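4-hydroxyphenylpyruvate dioxygenase (Pseudomonas putida, PDB 5HMQ) converts 3-dehydroshikimate to protocatechuate as a metal-dependent dehydratase, its sugar phosphate isomerase-like domain being fused to a hydroxyphenylpyruvate dioxygenase-like domain. Local coordinates at the interface of chains A and B. Sequence-based numbering; all coordinates share one arbitrary frame. Chains: chain A/B, 4-hydroxyphenylpyruvate dioxygenase.

Contact 1: the interface of chains A and B. Residues chain A 350, 354, 358; chain B 66-67.
A polar patch of the two-fold homodimer interface brings A:Glu358 and A:His354 of helix 352-360, with A:Tyr350 just before it, against B:Arg66 and B:Asp67, tying the dioxygenase-like half of one subunit to the TIM-barrel half of the other. B:Arg66, at the end of strand 58-66, reaches across stretched out as far as NE and runs antiparallel alongside A:Glu358. The charged ends form a rather long salt bridge, B:Arg66 NH1 to A:Glu358 OE1 at 3.6 Å, the guanidinium and carboxylate planes turned 30° apart. The aliphatic part of the glutamate takes part too: A:Glu358 CG sits over the centre of one guanidinium face, 3.7 Å from B:Arg66 CZ. A bend at chi2 (-64°) turns the glutamate carboxylate towards NH1 while CG keeps this place. Farther back along the arginine, the imidazole CE1 of A:His354 touches B:Arg66 CD at 3.9 Å. That ring is steadied from within its own chain, because A:His354 ND1 accepts a nearly straight hydrogen bond from the backbone N of A:Tyr350 (2.9 Å), which approaches 23° out of the ring plane. A:Tyr350 in turn crosses B:Asp67 obliquely, its phenol OH resting 3.4 Å from the aspartate CB.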
ATOM      1  N   TYR A 350       9.947  28.938  -4.879  1.00 50.65           N
ATOM      2  CA  TYR A 350      10.552  28.485  -6.129  1.00 50.81           C
ATOM      3  C   TYR A 350      11.870  27.767  -5.840  1.00 51.34           C
ATOM      4  O   TYR A 350      12.951  28.173  -6.273  1.00 54.49           O
ATOM      5  CB  TYR A 350      10.734  29.663  -7.095  1.00 47.05           C
ATOM      6  CG  TYR A 350       9.590  30.654  -7.021  1.00 48.37           C
ATOM      7  CD1 TYR A 350       8.269  30.223  -7.063  1.00 50.16           C
ATOM      8  CD2 TYR A 350       9.829  32.016  -6.877  1.00 49.60           C
ATOM      9  CE1 TYR A 350       7.220  31.115  -6.976  1.00 51.30           C
ATOM     10  CE2 TYR A 350       8.782  32.920  -6.793  1.00 49.68           C
ATOM     11  CZ  TYR A 350       7.481  32.461  -6.842  1.00 51.41           C
ATOM     12  OH  TYR A 350       6.434  33.350  -6.760  1.00 55.08           O
ATOM     13  N   HIS A 354      10.020  25.029  -1.197  1.00 44.76           N
ATOM     14  CA  HIS A 354       8.697  25.462  -1.634  1.00 46.04           C
ATOM     15  C   HIS A 354       7.918  24.314  -2.264  1.00 46.09           C
ATOM     16  O   HIS A 354       6.720  24.156  -2.003  1.00 46.09           O
ATOM     17  CB  HIS A 354       8.821  26.626  -2.615  1.00 48.04           C
ATOM     18  CG  HIS A 354       7.507  27.247  -2.977  1.00 49.49           C
ATOM     19  ND1 HIS A 354       7.322  27.978  -4.130  1.00 49.01           N
ATOM     20  CD2 HIS A 354       6.317  27.257  -2.332  1.00 49.68           C
ATOM     21  CE1 HIS A 354       6.072  28.404  -4.184  1.00 49.48           C
ATOM     22  NE2 HIS A 354       5.442  27.980  -3.103  1.00 48.64           N
ATOM     23  N   GLU A 358       4.291  22.902  -0.830  1.00 43.25           N
ATOM     24  CA  GLU A 358       3.072  22.748  -1.619  1.00 44.29           C
ATOM     25  C   GLU A 358       2.587  21.304  -1.637  1.00 44.79           C
ATOM     26  O   GLU A 358       1.375  21.060  -1.665  1.00 45.45           O
ATOM     27  CB  GLU A 358       3.301  23.245  -3.048  1.00 43.51           C
ATOM     28  CG  GLU A 358       3.517  24.745  -3.159  1.00 45.98           C
ATOM     29  CD  GLU A 358       2.299  25.546  -2.735  1.00 49.37           C
ATOM     30  OE1 GLU A 358       1.163  25.073  -2.957  1.00 48.32           O
ATOM     31  OE2 GLU A 358       2.478  26.649  -2.175  1.00 52.57           O
TER
ATOM     32  N   ARG B  66       4.242  28.974 -10.805  1.00 41.81           N
ATOM     33  CA  ARG B  66       3.376  29.523  -9.774  1.00 40.59           C
ATOM     34  C   ARG B  66       3.535  31.034  -9.667  1.00 38.06           C
ATOM     35  O   ARG B  66       4.589  31.591  -9.983  1.00 43.75           O
ATOM     36  CB  ARG B  66       3.687  28.885  -8.418  1.00 41.59           C
ATOM     37  CG  ARG B  66       3.584  27.370  -8.401  1.00 40.23           C
ATOM     38  CD  ARG B  66       4.056  26.796  -7.071  1.00 40.93           C
ATOM     39  NE  ARG B  66       4.085  25.337  -7.089  1.00 41.23           N
ATOM     40  CZ  ARG B  66       3.044  24.559  -6.813  1.00 43.29           C
ATOM     41  NH1 ARG B  66       1.876  25.097  -6.497  1.00 46.89           N
ATOM     42  NH2 ARG B  66       3.174  23.240  -6.861  1.00 43.89           N
ATOM     43  N   ASP B  67       2.466  31.684  -9.205  1.00 44.65           N
ATOM     44  CA  ASP B  67       2.461  33.088  -8.802  1.00 46.44           C
ATOM     45  C   ASP B  67       3.190  34.015  -9.767  1.00 48.12           C
ATOM     46  O   ASP B  67       4.284  34.499  -9.457  1.00 46.84           O
ATOM     47  CB  ASP B  67       3.074  33.226  -7.405  1.00 46.90           C
ATOM     48  CG  ASP B  67       2.478  32.250  -6.411  1.00 50.28           C
ATOM     49  OD1 ASP B  67       1.261  31.981  -6.497  1.00 53.49           O
ATOM     50  OD2 ASP B  67       3.229  31.746  -5.549  1.00 51.36           O
TER

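Contact 2: the interface of chains A and B. Residues chain A 198, 200, 211, 484; chain B 509-510.
Knob-in-pocket packing joined to a backbone hydrogen bond characterises this part of the homodimer interface, where B:Ile509, near the end of helix 505-510, is held against A:Phe211, A:Pro198 and A:Lys484, from two separate regions of chain A. Both branches of this knob are used. With CG1 anti to the carbonyl carbon (chi1 -56°), the longer branch points towards the aromatic and proline side of the pocket, while CG2 points towards A:Lys484, with A:Leu200 CD2 and A:Pro198 CB a little farther off. B:Ile509 CG1 lies 3.5 Å from A:Phe211 CE1, just beyond the CD1-CE1 rim and raised above the ring plane on the side of A:Leu200 CD1. The terminal CD1 of B:Ile509 meets CG of A:Pro198 at 3.6 Å, the two side chains crossing at about a right angle. A:Leu200 works in two ways: its CD1 stands over the centre of the A:Phe211 ring, 3.8 Å above the plane, and also makes a looser contact with CG1 of B:Ile509. On the other side, A:Lys484, bent at chi3 (69°), lays CE and the terminal amine NZ against CG2 of B:Ile509, CE at 3.5 Å. The backbone N of A:Lys484 donates a nearly straight 3.0 Å bond to the carbonyl O of B:Ala510. By engaging both the barrel and the dioxygenase-like parts of chain A, the site ties one helix end of the partner to both, which probably steadies the dimer.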
ATOM      1  N   PRO A 198       8.530 -10.644  12.086  1.00 50.44           N
ATOM      2  CA  PRO A 198       8.365 -10.355  13.510  1.00 50.07           C
ATOM      3  C   PRO A 198       8.051 -11.635  14.261  1.00 48.38           C
ATOM      4  O   PRO A 198       7.411 -12.547  13.731  1.00 49.25           O
ATOM      5  CB  PRO A 198       7.175  -9.391  13.538  1.00 48.57           C
ATOM      6  CG  PRO A 198       6.382  -9.782  12.331  1.00 48.60           C
ATOM      7  CD  PRO A 198       7.397 -10.148  11.287  1.00 47.50           C
ATOM      8  N   LEU A 200       5.833 -13.488  16.516  1.00 48.22           N
ATOM      9  CA  LEU A 200       4.434 -13.384  16.887  1.00 49.21           C
ATOM     10  C   LEU A 200       3.990 -14.734  17.424  1.00 52.27           C
ATOM     11  O   LEU A 200       4.389 -15.779  16.900  1.00 53.35           O
ATOM     12  CB  LEU A 200       3.581 -12.967  15.686  1.00 52.28           C
ATOM     13  CG  LEU A 200       3.997 -11.635  15.052  1.00 53.10           C
ATOM     14  CD1 LEU A 200       3.343 -11.440  13.692  1.00 54.66           C
ATOM     15  CD2 LEU A 200       3.682 -10.467  15.977  1.00 52.89           C
ATOM     16  N   PHE A 211       3.399 -12.588   7.181  1.00 47.82           N
ATOM     17  CA  PHE A 211       4.310 -11.679   7.872  1.00 47.13           C
ATOM     18  C   PHE A 211       5.778 -11.820   7.484  1.00 48.31           C
ATOM     19  O   PHE A 211       6.633 -11.216   8.141  1.00 47.28           O
ATOM     20  CB  PHE A 211       4.150 -11.833   9.384  1.00 46.96           C
ATOM     21  CG  PHE A 211       2.784 -11.467   9.879  1.00 48.59           C
ATOM     22  CD1 PHE A 211       2.449 -10.143  10.100  1.00 50.68           C
ATOM     23  CD2 PHE A 211       1.830 -12.441  10.104  1.00 48.99           C
ATOM     24  CE1 PHE A 211       1.186  -9.798  10.550  1.00 49.94           C
ATOM     25  CE2 PHE A 211       0.568 -12.104  10.554  1.00 50.20           C
ATOM     26  CZ  PHE A 211       0.247 -10.780  10.779  1.00 49.09           C
ATOM     27  N   LYS A 484       3.025  -3.110  20.820  1.00 70.68           N
ATOM     28  CA  LYS A 484       4.400  -2.959  20.355  1.00 67.76           C
ATOM     29  C   LYS A 484       4.549  -1.672  19.552  1.00 63.85           C
ATOM     30  O   LYS A 484       3.808  -1.444  18.591  1.00 64.44           O
ATOM     31  CB  LYS A 484       4.843  -4.176  19.541  1.00 66.85           C
ATOM     32  CG  LYS A 484       6.279  -4.108  19.047  1.00 66.26           C
ATOM     33  CD  LYS A 484       6.776  -5.492  18.661  1.00 67.52           C
ATOM     34  CE  LYS A 484       6.093  -6.036  17.426  1.00 68.79           C
ATOM     35  NZ  LYS A 484       6.541  -7.427  17.126  1.00 66.85           N
TER
ATOM     36  N   ILE B 509       0.493  -6.708  13.863  1.00 63.06           N
ATOM     37  CA  ILE B 509       1.728  -6.813  14.630  1.00 63.58           C
ATOM     38  C   ILE B 509       1.705  -5.828  15.789  1.00 67.27           C
ATOM     39  O   ILE B 509       2.036  -6.173  16.930  1.00 68.76           O
ATOM     40  CB  ILE B 509       2.950  -6.576  13.723  1.00 61.97           C
ATOM     41  CG1 ILE B 509       2.955  -7.549  12.545  1.00 61.51           C
ATOM     42  CG2 ILE B 509       4.235  -6.701  14.519  1.00 60.13           C
ATOM     43  CD1 ILE B 509       4.013  -7.234  11.510  1.00 59.48           C
ATOM     44  N   ALA B 510       1.314  -4.581  15.506  1.00 70.50           N
ATOM     45  CA  ALA B 510       1.359  -3.530  16.517  1.00 69.54           C
ATOM     46  C   ALA B 510       0.434  -3.818  17.691  1.00 72.14           C
ATOM     47  O   ALA B 510       0.791  -3.548  18.841  1.00 74.21           O
ATOM     48  CB  ALA B 510       1.020  -2.182  15.889  1.00 67.08           C
TER

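Contact 3: the interface of chains A and B. Residues chain A 387, 389, 394-395; chain B 39-40.
Here the homodimer interface is mainly a proline-aromatic packing patch with a side-chain to backbone hydrogen bond at its margin, docking the C-terminal end of helix 35-40 of one subunit's barrel onto a loop and short strand of the other's dioxygenase-like half. A:Pro395 fits against both B:Leu39 and B:Tyr40. Its CG lies over one face of the B:Tyr40 ring, 3.9 Å from the centroid and offset towards the rim, in a CH-pi contact, while A:Pro395 CB approaches B:Tyr40 CZ at 3.8 Å. The neighbouring CD of A:Pro395 is turned to its own chain and stands over the centre of the A:Phe389 ring, 3.6 Å above the plane. The proline thus wedges its CG-CD edge against both rings, which cross at about a right angle and still touch, A:Phe389 CZ being 4.1 Å from B:Tyr40 CD2. B:Leu39 extends the apolar contact past the proline. Its CG is anti to the backbone N (chi1 -169°), which directs the isobutyl group along the peptide joining A:Gly394 to A:Pro395 and brings B:Leu39 CD1 within 3.4 Å of A:Gly394 O. At the helix end, the backbone O of B:Tyr40 meets the edge of the A:Phe389 ring in its plane. The outstretched A:Gln387 also reaches this carbonyl: its amide NE2 donates a short 2.6 Å hydrogen bond to B:Tyr40 O, which lies 14° out of the amide plane; the bond runs nearly along the C=O axis but is bent to 141° at the hydrogen.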
ATOM      1  N   GLN A 387      20.265   7.549  -3.031  1.00 47.96           N
ATOM      2  CA  GLN A 387      20.499   8.598  -4.008  1.00 46.82           C
ATOM      3  C   GLN A 387      21.209   9.763  -3.337  1.00 49.48           C
ATOM      4  O   GLN A 387      20.591  10.471  -2.527  1.00 48.30           O
ATOM      5  CB  GLN A 387      19.189   9.061  -4.638  1.00 43.47           C
ATOM      6  CG  GLN A 387      19.381  10.155  -5.674  1.00 49.04           C
ATOM      7  CD  GLN A 387      18.090  10.545  -6.368  1.00 52.48           C
ATOM      8  OE1 GLN A 387      16.997  10.227  -5.900  1.00 51.28           O
ATOM      9  NE2 GLN A 387      18.212  11.241  -7.492  1.00 53.46           N
ATOM     10  N   PHE A 389      23.252  13.535  -3.308  1.00 50.10           N
ATOM     11  CA  PHE A 389      23.357  14.808  -4.009  1.00 50.24           C
ATOM     12  C   PHE A 389      24.569  15.558  -3.484  1.00 52.32           C
ATOM     13  O   PHE A 389      24.658  15.826  -2.281  1.00 52.24           O
ATOM     14  CB  PHE A 389      22.092  15.653  -3.828  1.00 50.04           C
ATOM     15  CG  PHE A 389      20.860  15.051  -4.441  1.00 50.98           C
ATOM     16  CD1 PHE A 389      20.678  15.060  -5.815  1.00 49.89           C
ATOM     17  CD2 PHE A 389      19.881  14.484  -3.644  1.00 50.85           C
ATOM     18  CE1 PHE A 389      19.544  14.511  -6.383  1.00 49.16           C
ATOM     19  CE2 PHE A 389      18.745  13.933  -4.206  1.00 52.66           C
ATOM     20  CZ  PHE A 389      18.577  13.947  -5.578  1.00 53.29           C
ATOM     21  N   GLY A 394      20.736  19.654  -7.633  1.00 47.82           N
ATOM     22  CA  GLY A 394      19.374  19.191  -7.515  1.00 43.34           C
ATOM     23  C   GLY A 394      18.606  19.885  -6.408  1.00 46.92           C
ATOM     24  O   GLY A 394      18.603  21.115  -6.298  1.00 47.87           O
ATOM     25  N   PRO A 395      17.935  19.099  -5.559  1.00 45.39           N
ATOM     26  CA  PRO A 395      17.183  19.687  -4.442  1.00 46.01           C
ATOM     27  C   PRO A 395      18.050  20.124  -3.273  1.00 46.83           C
ATOM     28  O   PRO A 395      17.531  20.759  -2.345  1.00 49.68           O
ATOM     29  CB  PRO A 395      16.247  18.547  -4.028  1.00 46.66           C
ATOM     30  CG  PRO A 395      17.043  17.318  -4.328  1.00 46.74           C
ATOM     31  CD  PRO A 395      17.833  17.629  -5.579  1.00 45.25           C
TER
ATOM     32  N   LEU B  39      13.989  17.813 -10.742  1.00 47.26           N
ATOM     33  CA  LEU B  39      14.945  18.255  -9.732  1.00 46.62           C
ATOM     34  C   LEU B  39      15.662  17.076  -9.089  1.00 45.02           C
ATOM     35  O   LEU B  39      16.842  17.184  -8.737  1.00 43.81           O
ATOM     36  CB  LEU B  39      14.217  19.089  -8.680  1.00 46.60           C
ATOM     37  CG  LEU B  39      15.037  19.879  -7.666  1.00 45.80           C
ATOM     38  CD1 LEU B  39      15.902  20.904  -8.383  1.00 44.18           C
ATOM     39  CD2 LEU B  39      14.105  20.567  -6.681  1.00 40.46           C
ATOM     40  N   TYR B  40      14.971  15.950  -8.935  1.00 44.60           N
ATOM     41  CA  TYR B  40      15.537  14.752  -8.333  1.00 42.52           C
ATOM     42  C   TYR B  40      16.170  13.812  -9.349  1.00 45.12           C
ATOM     43  O   TYR B  40      16.809  12.834  -8.948  1.00 45.97           O
ATOM     44  CB  TYR B  40      14.456  14.013  -7.539  1.00 41.90           C
ATOM     45  CG  TYR B  40      14.113  14.689  -6.229  1.00 44.00           C
ATOM     46  CD1 TYR B  40      13.356  15.853  -6.203  1.00 43.06           C
ATOM     47  CD2 TYR B  40      14.537  14.155  -5.018  1.00 41.70           C
ATOM     48  CE1 TYR B  40      13.041  16.474  -5.012  1.00 43.56           C
ATOM     49  CE2 TYR B  40      14.221  14.767  -3.820  1.00 43.62           C
ATOM     50  CZ  TYR B  40      13.475  15.927  -3.823  1.00 43.83           C
ATOM     51  OH  TYR B  40      13.160  16.539  -2.632  1.00 45.53           O
TER

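Contacts 1 and 3 are neighbours, their C-alpha centres about 18 Å apart, whereas contact 2 lies about 41 Å from contact 1 and 35 Å from contact 3. No residue is shared. In contacts 1 and 3 the barrel of chain B meets the dioxygenase-like half of chain A; in contact 2 the dioxygenase-like half of chain B reaches the barrel of chain A and also its dioxygenase-like half. Such reciprocal pairing illustrates how a fused two-domain chain can dimerise through contacts largely between unlike domains. Two-fold symmetry repeats each patch, and the spread of anchoring points probably limits rocking between subunits.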